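PDB 6P1F: copper chaperone PCu(A)C from Methylosinus trichosporium OB3b, which binds copper through a histidine brace in its PCuAC domain and probably serves methane-oxidizing bacteria as a copper chaperone. Local coordinates for residues 6-11 with 31-36; 24-29 with 81-86; 38-43 with 66-71; 49-54 with 85-90; 90-95 with 115-120. All blocks are in the same frame, centred on the assembly; numbering follows the deposited sequence.

Contact 1 (6-11 with 31-36); sequences GKIKIE and VVNSAD
Lys7, Ile8 and Lys9 lie opposite Ser34, Asn33 and Val32, in that order, at the open end of an antiparallel beta hairpin made by strands 8-16 and 24-33 of the all-beta PCuAC domain. Two backbone bonds join Lys9 and Val32, Lys9 N giving to Val32 O at 3.0 Å. Beyond the strands a third, from Ser34 N to Lys7 O at 2.8 Å, carries the pairing on into the loop that follows. The close-packed side is that of Ile8, Ile10, Val31 and Asn33. Ile8 has CG1 anti to its own carbonyl carbon (chi1 -67°), and CD1 lies 3.8 Å from Asn33 CB; this branched aliphatic suits the interior, where Phe105 also touches it. The amide of Asn33 is buried, yet its ND2 gives hydrogen bonds to Arg37 O and Pro70 O. The other side is looser and wetter: the side chains of Lys9 and Val32 come closest at their CB atoms, 4.3 Å apart, and the long lysine chain runs off to a salt bridge with Glu2. Lys7 likewise leaves its amine outside while its CB meets Ala35 CB at 3.8 Å. Asn33 also makes an Asx turn: Ala35 N reaches Asn33 OD1 at 3.0 Å from above the amide plane.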
# COMPACT_ATOMS: atom_id res chain seq x y z
N GLY A 6 -2.22 -13.42 10.14
CA GLY A 6 -0.99 -13.91 10.76
C GLY A 6 -0.36 -12.91 11.71
O GLY A 6 -1.03 -12.28 12.51
N LYS A 7 0.95 -12.71 11.55
CA LYS A 7 1.73 -11.77 12.36
C LYS A 7 1.94 -10.42 11.62
O LYS A 7 2.69 -9.56 12.09
CB LYS A 7 3.08 -12.42 12.71
CG LYS A 7 2.95 -13.70 13.54
CD LYS A 7 2.69 -13.35 15.00
CE LYS A 7 3.30 -14.39 15.93
NZ LYS A 7 2.88 -15.78 15.58
N ILE A 8 1.26 -10.24 10.49
CA ILE A 8 1.27 -9.00 9.72
C ILE A 8 0.13 -8.09 10.13
O ILE A 8 -1.00 -8.55 10.31
CB ILE A 8 1.13 -9.29 8.21
CG1 ILE A 8 2.38 -10.01 7.72
CG2 ILE A 8 0.87 -8.03 7.42
CD1 ILE A 8 3.62 -9.15 7.76
N LYS A 9 0.42 -6.79 10.30
CA LYS A 9 -0.63 -5.81 10.50
C LYS A 9 -0.49 -4.77 9.45
O LYS A 9 0.62 -4.41 9.08
CB LYS A 9 -0.56 -5.13 11.88
CG LYS A 9 -1.03 -6.06 12.99
CD LYS A 9 -1.36 -5.28 14.28
CE LYS A 9 -2.06 -6.20 15.28
NZ LYS A 9 -2.70 -5.45 16.41
N ILE A 10 -1.61 -4.23 9.00
CA ILE A 10 -1.59 -3.11 8.07
C ILE A 10 -2.42 -2.02 8.73
O ILE A 10 -3.58 -2.24 9.06
CB ILE A 10 -2.18 -3.48 6.70
CG1 ILE A 10 -1.41 -4.67 6.07
CG2 ILE A 10 -2.16 -2.27 5.76
CD1 ILE A 10 -2.08 -6.06 6.30
N GLU A 11 -1.82 -0.85 8.95
CA GLU A 11 -2.51 0.22 9.69
C GLU A 11 -2.85 1.37 8.78
O GLU A 11 -1.98 1.86 8.05
CB GLU A 11 -1.64 0.74 10.83
CG GLU A 11 -1.15 -0.34 11.79
CD GLU A 11 -2.17 -0.75 12.85
OE1 GLU A 11 -3.32 -0.22 12.86
OE2 GLU A 11 -1.81 -1.61 13.68
N VAL A 31 3.00 -0.93 7.42
CA VAL A 31 3.02 -2.39 7.39
C VAL A 31 3.91 -2.90 8.51
O VAL A 31 5.06 -2.46 8.65
CB VAL A 31 3.57 -2.90 6.05
CG1 VAL A 31 3.57 -4.44 6.01
CG2 VAL A 31 2.75 -2.34 4.88
N VAL A 32 3.41 -3.82 9.31
CA VAL A 32 4.19 -4.28 10.44
C VAL A 32 4.34 -5.79 10.39
O VAL A 32 3.36 -6.50 10.20
CB VAL A 32 3.53 -3.87 11.79
CG1 VAL A 32 4.30 -4.47 12.93
CG2 VAL A 32 3.46 -2.34 11.93
N ASN A 33 5.57 -6.27 10.45
CA ASN A 33 5.77 -7.71 10.60
C ASN A 33 6.18 -8.02 12.03
O ASN A 33 7.31 -7.71 12.44
CB ASN A 33 6.85 -8.22 9.62
CG ASN A 33 7.08 -9.72 9.77
OD1 ASN A 33 6.20 -10.45 10.24
ND2 ASN A 33 8.25 -10.21 9.32
N SER A 34 5.26 -8.62 12.80
CA SER A 34 5.57 -8.99 14.17
C SER A 34 6.12 -10.40 14.30
O SER A 34 6.34 -10.86 15.41
CB SER A 34 4.33 -8.87 15.06
OG SER A 34 4.05 -7.50 15.19
N ALA A 35 6.34 -11.10 13.18
CA ALA A 35 6.95 -12.44 13.23
C ALA A 35 8.45 -12.37 13.51
O ALA A 35 9.13 -11.39 13.18
CB ALA A 35 6.72 -13.21 11.92
N ASP A 36 8.96 -13.46 14.09
CA ASP A 36 10.39 -13.66 14.30
C ASP A 36 11.08 -14.13 13.04
O ASP A 36 12.25 -14.50 13.09
CB ASP A 36 10.64 -14.76 15.34
CG ASP A 36 10.33 -14.32 16.72
OD1 ASP A 36 10.18 -13.09 16.92
OD2 ASP A 36 10.26 -15.20 17.61

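Contact 2 (24-29 with 81-86); sequences RAQLYM and GSHVEL
Arg24 opens the pairing with Glu85: the extended arginine chain brings NH1 to Glu85 OE1 at 2.8 Å, a salt bridge in which the carboxylate sits at the guanidinium edge, the two planes 53° apart. Ala25, small enough for a buried place, exchanges two backbone bonds with Leu86. Gln26 follows on the face of Glu85, and its flat amide lies over the His83 imidazole with the planes 14° apart, CD being 3.4 Å from His83 CD2. This is a stack: Gln26 NE2 and His83 NE2 are close, but the angle is too poor for a hydrogen bond. Leu27 turns to the interior, where its CD2 meets Val84 CG2 at 3.8 Å and its CB approaches Leu86 CD2. Tyr28 lays CE1 3.5 Å from His83 CB, and its hydroxyl donates to Gln26 OE1 at 2.7 Å, fixing how the amide is turned over the imidazole. Met29 ends the run with CE near Val84 CG2. The imidazole is steadied further by His83 ND1 giving to Gly81 O at 3.0 Å, and by stacking with His55. Strand 73-89 thus carries His83 and Glu85, and its antiparallel neighbour holds them through Gln26 and Arg24; with His55 and His59 they are the ligands of a zinc site, empty here.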
# COMPACT_ATOMS: atom_id res chain seq x y z
N ARG A 24 -2.15 7.56 -12.30
CA ARG A 24 -1.26 7.08 -11.25
C ARG A 24 -1.65 7.74 -9.95
O ARG A 24 -2.16 8.85 -9.97
CB ARG A 24 0.21 7.41 -11.52
CG ARG A 24 0.92 6.46 -12.42
CD ARG A 24 2.39 6.83 -12.54
NE ARG A 24 3.09 5.83 -13.33
CZ ARG A 24 4.10 5.09 -12.88
NH1 ARG A 24 4.55 5.26 -11.65
NH2 ARG A 24 4.65 4.19 -13.67
N ALA A 25 -1.42 7.06 -8.84
CA ALA A 25 -1.71 7.70 -7.55
C ALA A 25 -0.84 7.05 -6.49
O ALA A 25 -0.34 5.94 -6.70
CB ALA A 25 -3.20 7.54 -7.19
N GLN A 26 -0.65 7.72 -5.37
CA GLN A 26 0.20 7.17 -4.31
C GLN A 26 -0.65 6.65 -3.18
O GLN A 26 -1.63 7.27 -2.81
CB GLN A 26 1.18 8.21 -3.81
CG GLN A 26 2.17 8.61 -4.88
CD GLN A 26 3.39 9.31 -4.34
OE1 GLN A 26 3.48 9.65 -3.15
NE2 GLN A 26 4.38 9.51 -5.23
N LEU A 27 -0.25 5.50 -2.67
CA LEU A 27 -0.91 4.84 -1.55
C LEU A 27 0.07 4.76 -0.38
O LEU A 27 1.26 4.59 -0.58
CB LEU A 27 -1.39 3.45 -1.96
CG LEU A 27 -2.03 2.60 -0.86
CD1 LEU A 27 -3.23 1.79 -1.37
CD2 LEU A 27 -0.98 1.74 -0.22
N TYR A 28 -0.44 4.92 0.84
CA TYR A 28 0.39 4.91 2.02
C TYR A 28 -0.20 4.02 3.08
O TYR A 28 -1.38 4.11 3.36
CB TYR A 28 0.54 6.32 2.58
CG TYR A 28 0.82 7.37 1.53
CD1 TYR A 28 2.12 7.60 1.09
CD2 TYR A 28 -0.22 8.10 0.98
CE1 TYR A 28 2.37 8.57 0.13
CE2 TYR A 28 0.01 9.07 0.04
CZ TYR A 28 1.32 9.30 -0.38
OH TYR A 28 1.61 10.26 -1.33
N MET A 29 0.59 3.12 3.64
CA MET A 29 0.09 2.28 4.72
C MET A 29 1.25 1.91 5.62
O MET A 29 2.37 1.77 5.16
CB MET A 29 -0.56 1.01 4.18
CG MET A 29 0.37 0.19 3.27
SD MET A 29 -0.57 -1.17 2.47
CE MET A 29 0.68 -1.82 1.34
N GLY A 81 7.98 10.24 1.60
CA GLY A 81 8.74 9.17 2.20
C GLY A 81 8.44 7.89 1.44
O GLY A 81 8.18 7.94 0.23
N SER A 82 8.49 6.77 2.13
CA SER A 82 8.16 5.49 1.47
C SER A 82 6.70 5.48 1.03
O SER A 82 5.86 6.08 1.66
CB SER A 82 8.42 4.32 2.43
OG SER A 82 9.78 4.37 2.89
N HIS A 83 6.39 4.79 -0.06
CA HIS A 83 5.03 4.86 -0.56
C HIS A 83 4.86 3.81 -1.63
O HIS A 83 5.85 3.21 -2.11
CB HIS A 83 4.71 6.25 -1.16
CG HIS A 83 5.51 6.59 -2.38
ND1 HIS A 83 6.78 7.11 -2.31
CD2 HIS A 83 5.22 6.48 -3.69
CE1 HIS A 83 7.24 7.31 -3.53
NE2 HIS A 83 6.31 6.96 -4.39
N VAL A 84 3.61 3.58 -1.99
CA VAL A 84 3.29 2.71 -3.10
C VAL A 84 2.75 3.54 -4.26
O VAL A 84 1.88 4.37 -4.05
CB VAL A 84 2.21 1.70 -2.69
CG1 VAL A 84 2.00 0.68 -3.81
CG2 VAL A 84 2.57 1.04 -1.38
N GLU A 85 3.25 3.32 -5.47
CA GLU A 85 2.62 3.94 -6.62
C GLU A 85 1.65 2.95 -7.25
O GLU A 85 2.01 1.81 -7.51
CB GLU A 85 3.65 4.38 -7.66
CG GLU A 85 4.29 5.70 -7.31
CD GLU A 85 4.40 6.59 -8.52
OE1 GLU A 85 5.40 6.46 -9.24
OE2 GLU A 85 3.47 7.42 -8.74
N LEU A 86 0.40 3.37 -7.41
CA LEU A 86 -0.62 2.60 -8.14
C LEU A 86 -0.55 3.01 -9.59
O LEU A 86 -0.67 4.19 -9.90
CB LEU A 86 -2.01 2.87 -7.58
CG LEU A 86 -2.11 2.73 -6.06
CD1 LEU A 86 -3.54 3.04 -5.57
CD2 LEU A 86 -1.63 1.36 -5.61

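Contact 3 (38-43 with 66-71); sequences PDRLIG and AIYLPP
Asp39 and Leu69, then Leu41 and Ile67, are the hydrogen-bonded pairs of an antiparallel ladder between strands 39-45 and 67-69. Each pair exchanges two backbone bonds, among them Leu69 N to Asp39 O at 2.8 Å and Leu41 N to Ile67 O at 2.9 Å. Between them Arg40 CA leans on Ile67 O in a CA-H...O contact of 3.2 Å. Apolar packing divides between the two faces. On the inner one Leu41 and Ile67 lie side by side, Leu41 CD2 to Ile67 CD1 4.2 Å, and Phe54 touches both; branched aliphatics fit this buried layer. At the end of the ladder Pro38 CB rests 3.5 Å from Tyr68 CE1, while Pro38 CD meets Pro71 CG, proline rings that suit a place where one strand begins and the other has finished. Of the polar side chains, Arg40 lies toward the solvent and Asp39 is buried. Arg40 sends CG anti to its backbone N (chi1 -167°), and farther out one guanidinium face receives Tyr68 CD1, 3.8 Å from Arg40 NH1, the planes 42° apart. Asp39 OD1 accepts from Arg40 N at 2.7 Å and also from Lys107 N, and OD2 accepts from Ala108 N. With three backbone N-H groups gripping it, this buried carboxylate is well compensated, which probably helps it stay charged.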
# COMPACT_ATOMS: atom_id res chain seq x y z
N PRO A 38 11.10 -13.54 8.50
CA PRO A 38 10.74 -12.50 7.55
C PRO A 38 9.47 -12.87 6.79
O PRO A 38 9.01 -14.01 6.82
CB PRO A 38 11.95 -12.45 6.58
CG PRO A 38 12.55 -13.82 6.69
CD PRO A 38 12.34 -14.26 8.12
N ASP A 39 8.87 -11.87 6.17
CA ASP A 39 7.76 -12.11 5.28
C ASP A 39 8.02 -11.27 4.02
O ASP A 39 9.01 -10.55 3.94
CB ASP A 39 6.40 -11.72 5.92
CG ASP A 39 5.22 -12.51 5.36
OD1 ASP A 39 5.24 -12.92 4.19
OD2 ASP A 39 4.23 -12.71 6.11
N ARG A 40 7.14 -11.37 3.04
CA ARG A 40 7.28 -10.58 1.81
C ARG A 40 5.91 -10.23 1.30
O ARG A 40 5.09 -11.11 1.14
CB ARG A 40 8.05 -11.37 0.72
CG ARG A 40 8.51 -10.49 -0.46
CD ARG A 40 9.27 -11.32 -1.50
NE ARG A 40 9.84 -12.49 -0.85
CZ ARG A 40 11.12 -12.61 -0.52
NH1 ARG A 40 11.99 -11.66 -0.85
NH2 ARG A 40 11.52 -13.70 0.10
N LEU A 41 5.68 -8.94 1.06
CA LEU A 41 4.47 -8.50 0.40
C LEU A 41 4.69 -8.68 -1.08
O LEU A 41 5.47 -7.94 -1.67
CB LEU A 41 4.18 -7.04 0.73
CG LEU A 41 2.97 -6.45 -0.02
CD1 LEU A 41 1.73 -7.24 0.12
CD2 LEU A 41 2.74 -5.02 0.46
N ILE A 42 4.08 -9.70 -1.66
CA ILE A 42 4.39 -10.07 -3.05
C ILE A 42 3.34 -9.72 -4.10
O ILE A 42 3.57 -9.88 -5.29
CB ILE A 42 4.67 -11.58 -3.17
CG1 ILE A 42 3.44 -12.40 -2.79
CG2 ILE A 42 5.84 -11.98 -2.31
CD1 ILE A 42 3.61 -13.87 -3.08
N GLY A 43 2.18 -9.25 -3.68
CA GLY A 43 1.15 -8.93 -4.65
C GLY A 43 0.14 -7.97 -4.09
O GLY A 43 -0.10 -7.96 -2.87
N ALA A 66 7.78 -5.94 -4.87
CA ALA A 66 7.47 -6.67 -3.65
C ALA A 66 8.17 -5.93 -2.53
O ALA A 66 9.03 -5.08 -2.78
CB ALA A 66 7.92 -8.11 -3.74
N ILE A 67 7.80 -6.20 -1.29
CA ILE A 67 8.55 -5.66 -0.18
C ILE A 67 9.03 -6.81 0.68
O ILE A 67 8.20 -7.56 1.17
CB ILE A 67 7.71 -4.72 0.72
CG1 ILE A 67 7.08 -3.58 -0.07
CG2 ILE A 67 8.58 -4.17 1.86
CD1 ILE A 67 6.16 -2.69 0.82
N TYR A 68 10.34 -6.97 0.85
CA TYR A 68 10.82 -7.90 1.85
C TYR A 68 10.71 -7.24 3.23
O TYR A 68 11.17 -6.12 3.45
CB TYR A 68 12.28 -8.30 1.56
CG TYR A 68 12.95 -9.15 2.62
CD1 TYR A 68 12.74 -10.54 2.67
CD2 TYR A 68 13.81 -8.59 3.55
CE1 TYR A 68 13.39 -11.32 3.62
CE2 TYR A 68 14.46 -9.36 4.48
CZ TYR A 68 14.24 -10.72 4.52
OH TYR A 68 14.91 -11.46 5.47
N LEU A 69 10.06 -7.95 4.14
CA LEU A 69 9.88 -7.51 5.50
C LEU A 69 10.69 -8.34 6.48
O LEU A 69 10.31 -9.47 6.75
CB LEU A 69 8.41 -7.66 5.87
CG LEU A 69 7.50 -6.90 4.92
CD1 LEU A 69 6.10 -7.49 4.96
CD2 LEU A 69 7.51 -5.45 5.38
N PRO A 70 11.79 -7.80 7.01
CA PRO A 70 12.59 -8.50 8.02
C PRO A 70 11.73 -8.85 9.23
O PRO A 70 10.68 -8.23 9.43
CB PRO A 70 13.66 -7.47 8.41
CG PRO A 70 13.77 -6.59 7.24
CD PRO A 70 12.42 -6.54 6.57
N PRO A 71 12.19 -9.81 10.04
CA PRO A 71 11.51 -10.07 11.31
C PRO A 71 11.42 -8.79 12.14
O PRO A 71 12.33 -7.96 12.09
CB PRO A 71 12.42 -11.09 12.00
CG PRO A 71 13.32 -11.62 10.93
CD PRO A 71 13.45 -10.56 9.89

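Contact 4 (49-54 with 85-90); sequences FRSVQF and ELVDIS
Phe49 has CG between its backbone N and carbonyl carbon (chi1 49°), and Arg50 has CG anti to its backbone N (chi1 -172°); from these starts the ring meets Leu86 and the guanidinium meets Asp88. The phenyl face receives Leu86 CD2 in a CH-pi contact, 4.1 Å from the ring centroid and offset toward the rim. The same methyl touches Val52 CG1 at 3.7 Å, closing a small apolar cluster. Arg50, bent at chi3, runs alongside Asp88, and its NE donates to Asp88 OD2 at 2.7 Å in a nearly straight salt bridge that uses the anti lone pair and stays in the guanidinium plane. The carboxylate is turned 78° from that plane; a longer bond from Arg50 NH2 to the same oxygen is weak. On the other face Gln53 crosses Val87 at about a right angle, setting its flat amide against the methyl, Gln53 CD to Val87 CG2 3.7 Å. Ser51, two residues earlier on this face, suits a partly open place; Ser51 OG is 3.6 Å from Val87 CB. Regular pairing joins Gln53 and Glu85, with Glu85 N to Gln53 O at 2.8 Å. Where the strand turns its corner, Arg50 and Ser51 both face Val87: a classic beta bulge in an antiparallel ladder.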
# COMPACT_ATOMS: atom_id res chain seq x y z
N PHE A 49 -6.56 -1.13 -10.90
CA PHE A 49 -5.28 -0.71 -11.47
C PHE A 49 -4.45 -1.90 -11.88
O PHE A 49 -4.67 -3.04 -11.46
CB PHE A 49 -4.50 0.19 -10.47
CG PHE A 49 -4.42 -0.37 -9.07
CD1 PHE A 49 -3.42 -1.26 -8.71
CD2 PHE A 49 -5.34 0.02 -8.11
CE1 PHE A 49 -3.35 -1.78 -7.41
CE2 PHE A 49 -5.27 -0.49 -6.80
CZ PHE A 49 -4.27 -1.41 -6.48
N ARG A 50 -3.49 -1.66 -12.77
CA ARG A 50 -2.71 -2.75 -13.32
C ARG A 50 -1.67 -3.29 -12.35
O ARG A 50 -1.49 -4.50 -12.21
CB ARG A 50 -1.99 -2.29 -14.60
CG ARG A 50 -1.31 -3.46 -15.36
CD ARG A 50 -0.15 -3.00 -16.30
NE ARG A 50 -0.55 -2.02 -17.30
CZ ARG A 50 -1.05 -2.32 -18.51
NH1 ARG A 50 -1.21 -3.58 -18.89
NH2 ARG A 50 -1.39 -1.35 -19.34
N SER A 51 -0.92 -2.40 -11.72
CA SER A 51 0.20 -2.89 -10.95
C SER A 51 0.60 -1.88 -9.91
O SER A 51 0.02 -0.80 -9.84
CB SER A 51 1.38 -3.21 -11.86
OG SER A 51 1.76 -2.06 -12.59
N VAL A 52 1.55 -2.29 -9.09
CA VAL A 52 2.10 -1.39 -8.08
C VAL A 52 3.61 -1.38 -8.12
O VAL A 52 4.27 -2.34 -8.58
CB VAL A 52 1.66 -1.78 -6.65
CG1 VAL A 52 0.12 -1.81 -6.54
CG2 VAL A 52 2.26 -3.10 -6.25
N GLN A 53 4.14 -0.25 -7.68
CA GLN A 53 5.57 -0.06 -7.52
C GLN A 53 5.84 0.48 -6.13
O GLN A 53 5.35 1.56 -5.73
CB GLN A 53 6.14 0.91 -8.58
CG GLN A 53 5.84 0.46 -10.00
CD GLN A 53 6.16 1.51 -11.07
OE1 GLN A 53 6.50 2.65 -10.77
NE2 GLN A 53 6.03 1.11 -12.33
N PHE A 54 6.60 -0.28 -5.38
CA PHE A 54 6.95 0.12 -4.03
C PHE A 54 8.19 0.97 -4.04
O PHE A 54 9.18 0.67 -4.73
CB PHE A 54 7.15 -1.09 -3.14
CG PHE A 54 5.93 -1.98 -3.03
CD1 PHE A 54 4.89 -1.63 -2.21
CD2 PHE A 54 5.85 -3.17 -3.74
CE1 PHE A 54 3.77 -2.46 -2.10
CE2 PHE A 54 4.75 -4.02 -3.61
CZ PHE A 54 3.70 -3.64 -2.79
N GLU A 85 3.25 3.32 -5.47
CA GLU A 85 2.62 3.94 -6.62
C GLU A 85 1.65 2.95 -7.25
O GLU A 85 2.01 1.81 -7.51
CB GLU A 85 3.65 4.38 -7.66
CG GLU A 85 4.29 5.70 -7.31
CD GLU A 85 4.40 6.59 -8.52
OE1 GLU A 85 5.40 6.46 -9.24
OE2 GLU A 85 3.47 7.42 -8.74
N LEU A 86 0.40 3.37 -7.41
CA LEU A 86 -0.62 2.60 -8.14
C LEU A 86 -0.55 3.01 -9.59
O LEU A 86 -0.67 4.19 -9.90
CB LEU A 86 -2.01 2.87 -7.58
CG LEU A 86 -2.11 2.73 -6.06
CD1 LEU A 86 -3.54 3.04 -5.57
CD2 LEU A 86 -1.63 1.36 -5.61
N VAL A 87 -0.34 2.04 -10.47
CA VAL A 87 0.01 2.30 -11.85
C VAL A 87 -1.11 1.86 -12.78
O VAL A 87 -1.62 0.74 -12.63
CB VAL A 87 1.30 1.53 -12.21
CG1 VAL A 87 1.68 1.74 -13.70
CG2 VAL A 87 2.45 1.96 -11.29
N ASP A 88 -1.44 2.71 -13.75
CA ASP A 88 -2.48 2.43 -14.76
C ASP A 88 -3.82 2.17 -14.09
O ASP A 88 -4.44 1.12 -14.25
CB ASP A 88 -2.07 1.27 -15.68
CG ASP A 88 -0.84 1.60 -16.51
OD1 ASP A 88 -0.51 2.80 -16.68
OD2 ASP A 88 -0.20 0.67 -17.02
N ILE A 89 -4.28 3.18 -13.37
CA ILE A 89 -5.57 3.16 -12.72
C ILE A 89 -6.69 3.24 -13.76
O ILE A 89 -6.70 4.16 -14.58
CB ILE A 89 -5.68 4.31 -11.73
CG1 ILE A 89 -4.67 4.13 -10.57
CG2 ILE A 89 -7.10 4.45 -11.21
CD1 ILE A 89 -4.46 5.43 -9.77
N SER A 90 -7.62 2.29 -13.73
CA SER A 90 -8.74 2.37 -14.67
C SER A 90 -9.97 2.97 -14.00
O SER A 90 -10.80 3.59 -14.66
CB SER A 90 -9.06 1.00 -15.27
OG SER A 90 -9.08 0.01 -14.25

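Contact 5 (90-95 with 115-120); sequences SKMNPV and AAVEAP
Val117 pushes its two methyls against the backbone of Asn93 and Pro94, where the loop between strands 73-89 and 98-105 passes the end of strand 109-118 in this all-beta PCuAC domain. The touching parts run 81° apart, and no hydrogen bond joins the two segments; the match is one of shape. Val117 carries most of it, its side chain directed at the loop: CB lies 3.5 Å from Pro94 O, and CG1, anti to the backbone N (chi1 179°), is 3.6 Å from Asn93 O. A short branched residue suits this place, since its methyls fill the bend without bringing a polar group. Met92 and Val117 slide past each other in opposite directions. The methionine chain is bent at chi2 and chi3, and its SD comes 4.1 Å from Val117 CG2; flexible and apolar, it also packs on Leu15 and Ala99. Asn93 meets Val117 through its carbonyl; its ND2 is hydrogen-bonded to Ala98 O. Farther along, Val95 splays its methyls over the other segment. CG1 approaches Ala119 N at 3.9 Å, while CG2 is 4.3 Å from Val117 CG1 and touches Pro120 CD as well. The outer part of this contact is more exposed than Val117, which is buried and also touches Ala17. The closest approach of the Val95 side chain is CG2 to Glu118 O, 3.6 Å.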
# COMPACT_ATOMS: atom_id res chain seq x y z
N SER A 90 -7.62 2.29 -13.73
CA SER A 90 -8.74 2.37 -14.67
C SER A 90 -9.97 2.97 -14.00
O SER A 90 -10.80 3.59 -14.66
CB SER A 90 -9.06 1.00 -15.27
OG SER A 90 -9.08 0.01 -14.25
N LYS A 91 -10.06 2.82 -12.68
CA LYS A 91 -11.18 3.39 -11.94
C LYS A 91 -10.78 3.64 -10.49
O LYS A 91 -9.95 2.91 -9.92
CB LYS A 91 -12.40 2.47 -12.03
CG LYS A 91 -12.22 1.10 -11.44
CD LYS A 91 -13.58 0.47 -11.07
CE LYS A 91 -13.48 -1.04 -10.89
NZ LYS A 91 -12.73 -1.70 -12.00
N MET A 92 -11.36 4.67 -9.89
CA MET A 92 -11.11 4.93 -8.48
C MET A 92 -12.36 5.52 -7.85
O MET A 92 -12.99 6.41 -8.41
CB MET A 92 -9.90 5.87 -8.30
CG MET A 92 -9.44 6.07 -6.84
SD MET A 92 -9.03 4.56 -5.96
CE MET A 92 -7.60 3.97 -6.90
N ASN A 93 -12.73 5.01 -6.69
CA ASN A 93 -13.89 5.55 -6.01
C ASN A 93 -13.64 7.02 -5.62
O ASN A 93 -12.49 7.49 -5.58
CB ASN A 93 -14.23 4.67 -4.78
CG ASN A 93 -14.96 3.40 -5.16
OD1 ASN A 93 -15.66 3.36 -6.17
ND2 ASN A 93 -14.80 2.33 -4.35
N PRO A 94 -14.72 7.77 -5.33
CA PRO A 94 -14.59 9.17 -4.94
C PRO A 94 -13.82 9.37 -3.66
O PRO A 94 -13.72 8.46 -2.82
CB PRO A 94 -16.05 9.61 -4.71
CG PRO A 94 -16.86 8.68 -5.50
CD PRO A 94 -16.13 7.37 -5.53
N VAL A 95 -13.34 10.58 -3.50
CA VAL A 95 -12.75 11.00 -2.25
C VAL A 95 -13.78 10.81 -1.15
O VAL A 95 -14.95 11.20 -1.31
CB VAL A 95 -12.32 12.47 -2.30
CG1 VAL A 95 -11.92 12.96 -0.94
CG2 VAL A 95 -11.14 12.63 -3.28
N ALA A 115 -8.60 0.82 1.29
CA ALA A 115 -7.73 1.97 1.47
C ALA A 115 -8.55 3.24 1.32
O ALA A 115 -9.23 3.39 0.30
CB ALA A 115 -6.59 1.92 0.44
N ALA A 116 -8.49 4.12 2.32
CA ALA A 116 -9.29 5.34 2.29
C ALA A 116 -8.87 6.20 1.10
O ALA A 116 -7.69 6.48 0.96
CB ALA A 116 -9.11 6.13 3.59
N VAL A 117 -9.83 6.65 0.29
CA VAL A 117 -9.50 7.57 -0.80
C VAL A 117 -9.51 8.99 -0.27
O VAL A 117 -10.56 9.45 0.18
CB VAL A 117 -10.49 7.46 -1.97
CG1 VAL A 117 -10.11 8.45 -3.08
CG2 VAL A 117 -10.56 6.03 -2.50
N GLU A 118 -8.36 9.66 -0.26
CA GLU A 118 -8.26 11.03 0.25
C GLU A 118 -8.06 12.01 -0.90
O GLU A 118 -7.91 11.58 -2.03
CB GLU A 118 -7.11 11.14 1.25
CG GLU A 118 -7.30 10.27 2.50
CD GLU A 118 -8.45 10.73 3.39
OE1 GLU A 118 -8.59 11.94 3.59
OE2 GLU A 118 -9.19 9.86 3.89
N ALA A 119 -8.06 13.31 -0.60
CA ALA A 119 -7.90 14.35 -1.61
C ALA A 119 -6.59 14.13 -2.36
O ALA A 119 -5.64 13.62 -1.77
CB ALA A 119 -7.90 15.71 -0.95
N PRO A 120 -6.54 14.54 -3.63
CA PRO A 120 -5.30 14.32 -4.39
C PRO A 120 -4.08 14.94 -3.73
O PRO A 120 -2.97 14.45 -3.96
CB PRO A 120 -5.59 14.99 -5.75
CG PRO A 120 -7.08 14.91 -5.89
CD PRO A 120 -7.63 15.09 -4.47

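Contacts 1 to 4 pair strands of one mixed sheet, and contact 5 packs a loop on the end of one of its strands. Contacts 1 and 2 share strand 24-33, with centres about 19 Å apart, and meet where Ile10 packs on Met29. Contacts 2 and 4, centres about 9 Å apart, share Glu85 and Leu86 on strand 73-89, so this strand is paired on both edges around the zinc-site ligands. Contact 3, its centre about 10 Å from that of contact 1, touches it through Asn33 and Pro70 and falls within the chain span that contact 2 closes; Phe54 packs contact 4 onto it. Contact 5 follows contact 4 in the chain, sharing Ser90, its centre about 25 Å from those of contacts 1 and 3.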